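DnaK Suppressor (Chlamydia trachomatis, PDB 6PTG) probably binds RNA polymerase and regulates transcription, as a member of the DksA/TraR family. Local coordinates at residues Q80-A84 against P112-M116; C96-E102 against T115-S120. All blocks are in the same frame, centred on the assembly; numbering follows the deposited sequence.

Contact 1: residues Q80-A84 against P112-M116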
loop_
_atom_site.group_PDB
_atom_site.type_symbol
_atom_site.label_atom_id
_atom_site.label_comp_id
_atom_site.label_asym_id
_atom_site.label_seq_id
_atom_site.Cartn_x
_atom_site.Cartn_y
_atom_site.Cartn_z
ATOM N N GLN B 80 -1.658 5.065 11.945
ATOM C CA GLN B 80 -0.606 5.598 11.079
ATOM C C GLN B 80 0.704 5.804 11.831
ATOM O O GLN B 80 1.781 5.494 11.305
ATOM C CB GLN B 80 -1.062 6.908 10.436
ATOM C CG GLN B 80 -1.415 6.792 8.957
ATOM C CD GLN B 80 -2.150 8.018 8.434
ATOM O OE1 GLN B 80 -3.187 8.415 8.972
ATOM N NE2 GLN B 80 -1.616 8.619 7.374
ATOM N N ILE B 81 0.639 6.339 13.053
ATOM C CA ILE B 81 1.856 6.574 13.832
ATOM C C ILE B 81 2.559 5.254 14.128
ATOM O O ILE B 81 3.781 5.133 13.974
ATOM C CB ILE B 81 1.525 7.346 15.124
ATOM C CG1 ILE B 81 1.203 8.807 14.808
ATOM C CG2 ILE B 81 2.678 7.265 16.121
ATOM C CD1 ILE B 81 0.514 9.538 15.939
ATOM N N ASP B 82 1.797 4.248 14.573
ATOM C CA ASP B 82 2.370 2.928 14.825
ATOM C C ASP B 82 3.009 2.341 13.570
ATOM O O ASP B 82 4.087 1.739 13.639
ATOM C CB ASP B 82 1.295 1.988 15.371
ATOM C CG ASP B 82 0.998 2.233 16.840
ATOM O OD1 ASP B 82 1.914 2.671 17.565
ATOM O OD2 ASP B 82 -0.146 1.977 17.273
ATOM N N ARG B 83 2.348 2.484 12.416
ATOM C CA ARG B 83 2.910 1.970 11.168
ATOM C C ARG B 83 4.192 2.698 10.788
ATOM O O ARG B 83 5.166 2.070 10.352
ATOM C CB ARG B 83 1.882 2.076 10.041
ATOM C CG ARG B 83 2.414 1.628 8.687
ATOM C CD ARG B 83 3.030 0.230 8.775
ATOM N NE ARG B 83 3.802 -0.111 7.582
ATOM C CZ ARG B 83 4.714 -1.074 7.540
ATOM N NH1 ARG B 83 4.974 -1.785 8.629
ATOM N NH2 ARG B 83 5.378 -1.315 6.417
ATOM N N ALA B 84 4.216 4.024 10.945
ATOM C CA ALA B 84 5.439 4.773 10.676
ATOM C C ALA B 84 6.573 4.312 11.585
ATOM O O ALA B 84 7.723 4.198 11.145
ATOM C CB ALA B 84 5.186 6.274 10.835
ATOM N N PRO B 112 5.309 13.513 9.921
ATOM C CA PRO B 112 6.262 12.422 10.183
ATOM C C PRO B 112 5.640 11.029 10.158
ATOM O O PRO B 112 6.390 10.051 10.067
ATOM C CB PRO B 112 6.819 12.770 11.573
ATOM C CG PRO B 112 5.744 13.592 12.211
ATOM C CD PRO B 112 5.153 14.398 11.090
ATOM N N TYR B 113 4.310 10.905 10.229
ATOM C CA TYR B 113 3.625 9.617 10.158
ATOM C C TYR B 113 3.141 9.278 8.748
ATOM O O TYR B 113 2.307 8.384 8.581
ATOM C CB TYR B 113 2.458 9.569 11.149
ATOM C CG TYR B 113 1.495 10.731 11.045
ATOM C CD1 TYR B 113 0.436 10.707 10.141
ATOM C CD2 TYR B 113 1.640 11.849 11.859
ATOM C CE1 TYR B 113 -0.445 11.767 10.044
ATOM C CE2 TYR B 113 0.763 12.913 11.770
ATOM C CZ TYR B 113 -0.278 12.868 10.861
ATOM O OH TYR B 113 -1.151 13.930 10.778
ATOM N N ALA B 114 3.640 9.974 7.736
ATOM C CA ALA B 114 3.278 9.667 6.360
ATOM C C ALA B 114 3.937 8.364 5.945
ATOM O O ALA B 114 5.165 8.241 5.994
ATOM C CB ALA B 114 3.712 10.801 5.436
ATOM N N THR B 115 3.122 7.376 5.583
ATOM C CA THR B 115 3.605 6.075 5.142
ATOM C C THR B 115 3.341 5.812 3.668
ATOM O O THR B 115 3.751 4.772 3.155
ATOM C CB THR B 115 2.977 4.967 5.981
ATOM O OG1 THR B 115 1.552 5.031 5.849
ATOM C CG2 THR B 115 3.366 5.118 7.434
ATOM N N MET B 116 2.690 6.736 2.971
ATOM C CA MET B 116 2.407 6.591 1.555
ATOM C C MET B 116 2.669 7.926 0.874
ATOM O O MET B 116 2.636 8.982 1.507
ATOM C CB MET B 116 0.954 6.155 1.317
ATOM C CG MET B 116 0.574 4.859 1.986
ATOM S SD MET B 116 -1.196 4.590 1.962
ATOM C CE MET B 116 -1.669 5.476 3.450
#
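Gln80 and Tyr113 illustrate how a loop can be fitted to a helix by van der Waals contact. From the helix, CB of Gln80 sets out toward the loop and lies 4.1 Å from both CD1 and the carbonyl O of Tyr113. CG stays beside that same oxygen, and the chain then runs on extended until CD and the amide reach the ring. NE2 arrives at the ring edge, close to its plane, 4.0 Å from CD1, with the amide plane nearly upright on the ring (82°). Beyond the pair, Gln80 also touches Gln121 of helix 118-129.

At the next residue, Ile81 brings CG1 to CB of Tyr113 at 3.9 Å; one turn on from Gln80, Ala84 puts its CB 3.8 Å from CA of Tyr113. Thr115 fills the next place: CG2, held beside its own backbone N, meets CB of Ala84 at 4.0 Å and CG of Arg83 at 3.8 Å. The guanidinium of Arg83 continues past the methyl to Asp97, Glu86 and Glu90 in salt bridges. Ile81, Ala84 and Tyr113 also touch helix 13-33, making this a three-way apolar junction. Such a seat, with the zinc-finger-like domain resting on the paired helices 13-33 and 72-89, is consistent with the DksA fold, a small globular domain joined to a coiled coil.

Contact 2: residues C96-E102 against T115-S120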
loop_
_atom_site.group_PDB
_atom_site.type_symbol
_atom_site.label_atom_id
_atom_site.label_comp_id
_atom_site.label_asym_id
_atom_site.label_seq_id
_atom_site.Cartn_x
_atom_site.Cartn_y
_atom_site.Cartn_z
ATOM N N CYS B 96 7.060 4.391 0.187
ATOM C CA CYS B 96 5.611 4.284 0.123
ATOM C C CYS B 96 5.162 2.827 0.271
ATOM O O CYS B 96 5.626 1.942 -0.455
ATOM C CB CYS B 96 5.122 4.873 -1.202
ATOM S SG CYS B 96 3.353 4.853 -1.446
ATOM N N ASP B 97 4.262 2.580 1.228
ATOM C CA ASP B 97 3.726 1.238 1.448
ATOM C C ASP B 97 2.949 0.710 0.246
ATOM O O ASP B 97 2.793 -0.509 0.113
ATOM C CB ASP B 97 2.820 1.217 2.686
ATOM C CG ASP B 97 3.586 0.969 3.978
ATOM O OD1 ASP B 97 4.811 0.725 3.928
ATOM O OD2 ASP B 97 2.953 1.033 5.054
ATOM N N VAL B 98 2.423 1.588 -0.603
ATOM C CA VAL B 98 1.625 1.162 -1.749
ATOM C C VAL B 98 2.488 0.961 -2.984
ATOM O O VAL B 98 2.429 -0.084 -3.634
ATOM C CB VAL B 98 0.494 2.178 -2.020
ATOM C CG1 VAL B 98 -0.190 1.853 -3.327
ATOM C CG2 VAL B 98 -0.503 2.177 -0.885
ATOM N N SER B 99 3.310 1.951 -3.323
ATOM C CA SER B 99 4.038 1.961 -4.580
ATOM C C SER B 99 5.528 1.703 -4.442
ATOM O O SER B 99 6.176 1.390 -5.446
ATOM C CB SER B 99 3.854 3.315 -5.278
ATOM O OG SER B 99 4.445 4.354 -4.502
ATOM N N GLY B 100 6.082 1.813 -3.237
ATOM C CA GLY B 100 7.517 1.756 -3.072
ATOM C C GLY B 100 8.261 2.998 -3.509
ATOM O O GLY B 100 9.500 2.993 -3.493
ATOM N N GLU B 101 7.552 4.055 -3.913
ATOM C CA GLU B 101 8.191 5.308 -4.291
ATOM C C GLU B 101 8.709 6.029 -3.050
ATOM O O GLU B 101 8.219 5.836 -1.933
ATOM C CB GLU B 101 7.208 6.224 -5.021
ATOM C CG GLU B 101 6.902 5.884 -6.467
ATOM C CD GLU B 101 5.613 6.551 -6.950
ATOM O OE1 GLU B 101 5.107 7.469 -6.262
ATOM O OE2 GLU B 101 5.105 6.158 -8.020
ATOM N N GLU B 102 9.712 6.878 -3.258
ATOM C CA GLU B 102 10.254 7.676 -2.167
ATOM C C GLU B 102 9.270 8.787 -1.804
ATOM O O GLU B 102 8.869 9.576 -2.666
ATOM C CB GLU B 102 11.607 8.255 -2.562
ATOM C CG GLU B 102 12.758 7.282 -2.412
ATOM C CD GLU B 102 14.087 7.889 -2.822
ATOM O OE1 GLU B 102 14.202 9.134 -2.810
ATOM O OE2 GLU B 102 15.015 7.121 -3.164
ATOM N N THR B 115 3.122 7.376 5.583
ATOM C CA THR B 115 3.605 6.075 5.142
ATOM C C THR B 115 3.341 5.812 3.668
ATOM O O THR B 115 3.751 4.772 3.155
ATOM C CB THR B 115 2.977 4.967 5.981
ATOM O OG1 THR B 115 1.552 5.031 5.849
ATOM C CG2 THR B 115 3.366 5.118 7.434
ATOM N N MET B 116 2.690 6.736 2.971
ATOM C CA MET B 116 2.407 6.591 1.555
ATOM C C MET B 116 2.669 7.926 0.874
ATOM O O MET B 116 2.636 8.982 1.507
ATOM C CB MET B 116 0.954 6.155 1.317
ATOM C CG MET B 116 0.574 4.859 1.986
ATOM S SD MET B 116 -1.196 4.590 1.962
ATOM C CE MET B 116 -1.669 5.476 3.450
ATOM N N THR B 117 2.913 7.877 -0.431
ATOM C CA THR B 117 2.898 9.111 -1.191
ATOM C C THR B 117 1.481 9.674 -1.189
ATOM O O THR B 117 0.520 8.989 -0.828
ATOM C CB THR B 117 3.391 8.880 -2.622
ATOM O OG1 THR B 117 2.519 7.969 -3.306
ATOM C CG2 THR B 117 4.813 8.338 -2.624
ATOM N N VAL B 118 1.350 10.945 -1.574
ATOM C CA VAL B 118 0.025 11.562 -1.585
ATOM C C VAL B 118 -0.895 10.826 -2.550
ATOM O O VAL B 118 -2.029 10.471 -2.207
ATOM C CB VAL B 118 0.127 13.054 -1.927
ATOM C CG1 VAL B 118 -1.257 13.641 -2.061
ATOM C CG2 VAL B 118 0.912 13.765 -0.856
ATOM N N LYS B 119 -0.404 10.552 -3.760
ATOM C CA LYS B 119 -1.205 9.827 -4.740
ATOM C C LYS B 119 -1.585 8.433 -4.242
ATOM O O LYS B 119 -2.691 7.951 -4.512
ATOM C CB LYS B 119 -0.447 9.738 -6.062
ATOM C CG LYS B 119 -0.506 10.998 -6.901
ATOM C CD LYS B 119 0.302 10.818 -8.170
ATOM C CE LYS B 119 -0.004 11.898 -9.188
ATOM N NZ LYS B 119 0.640 11.599 -10.500
ATOM N N SER B 120 -0.679 7.758 -3.524
ATOM C CA SER B 120 -1.005 6.421 -3.028
ATOM C C SER B 120 -1.995 6.483 -1.878
ATOM O O SER B 120 -2.852 5.605 -1.748
ATOM C CB SER B 120 0.254 5.677 -2.589
ATOM O OG SER B 120 1.086 5.349 -3.694
#
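With SG of Cys96 anti to its backbone N (chi1 -179°) and OG1 of Thr117 turned between its own N and carbonyl carbon (62°), the two groups converge with Ser99 and Ser120 on one point. Their spacing, Cys-X-X-Ser and Thr-X-X-Ser, matches the paired Cys-X-X-Cys sites of the DksA/TraR C4 zinc finger, with one cysteine remaining, so the knuckle is probably held here by hydrogen bonds in place of a metal.

The thiol sulfur is the common acceptor. It takes Thr117 N across the contact at 3.2 Å in a nearly straight bond (167°), Ser99 N from its own loop at 3.5 Å, and Val98 N weakly. Alongside, Asp97 N gives a backbone bond of 3.0 Å to Thr115 O, so the two segments are tied at Cys96 and Asp97 on one side and at Thr117 and Thr115 on the other. On one flank CB of Val98 packs on CB of Ser120 at 3.6 Å, and CG2 of Val98 makes apolar contact with SD of Met116. In the second subunit, Arg107 bonds to Val98 O. Thr117 also serves as N-cap of helix 118-129: its OG1 accepts Ser120 N at 3.2 Å, and Ser120 OG donates to that same oxygen at 3.0 Å.

How the contacts relate
From the N terminus, helix 13-33 comes first, and after an unmodelled span helix 72-89 supplies residues 80-84, the first half of contact 1. The chain then enters the loop that carries 96-102, passes through helix 105-110, and returns at 112-116, closing contact 1 over 27 intervening residues. Contact 2 closes a shorter loop of 12, when 115-120 reaches back to 96-102. Because 96-102 lies inside the wider loop while 115-120 runs beyond its end, the two closures interlock without nesting, sharing Thr115 and Met116. Contact 1 thus fastens the domain to the long helices, and contact 2 ties the 96-102 loop to the start of helix 118-129.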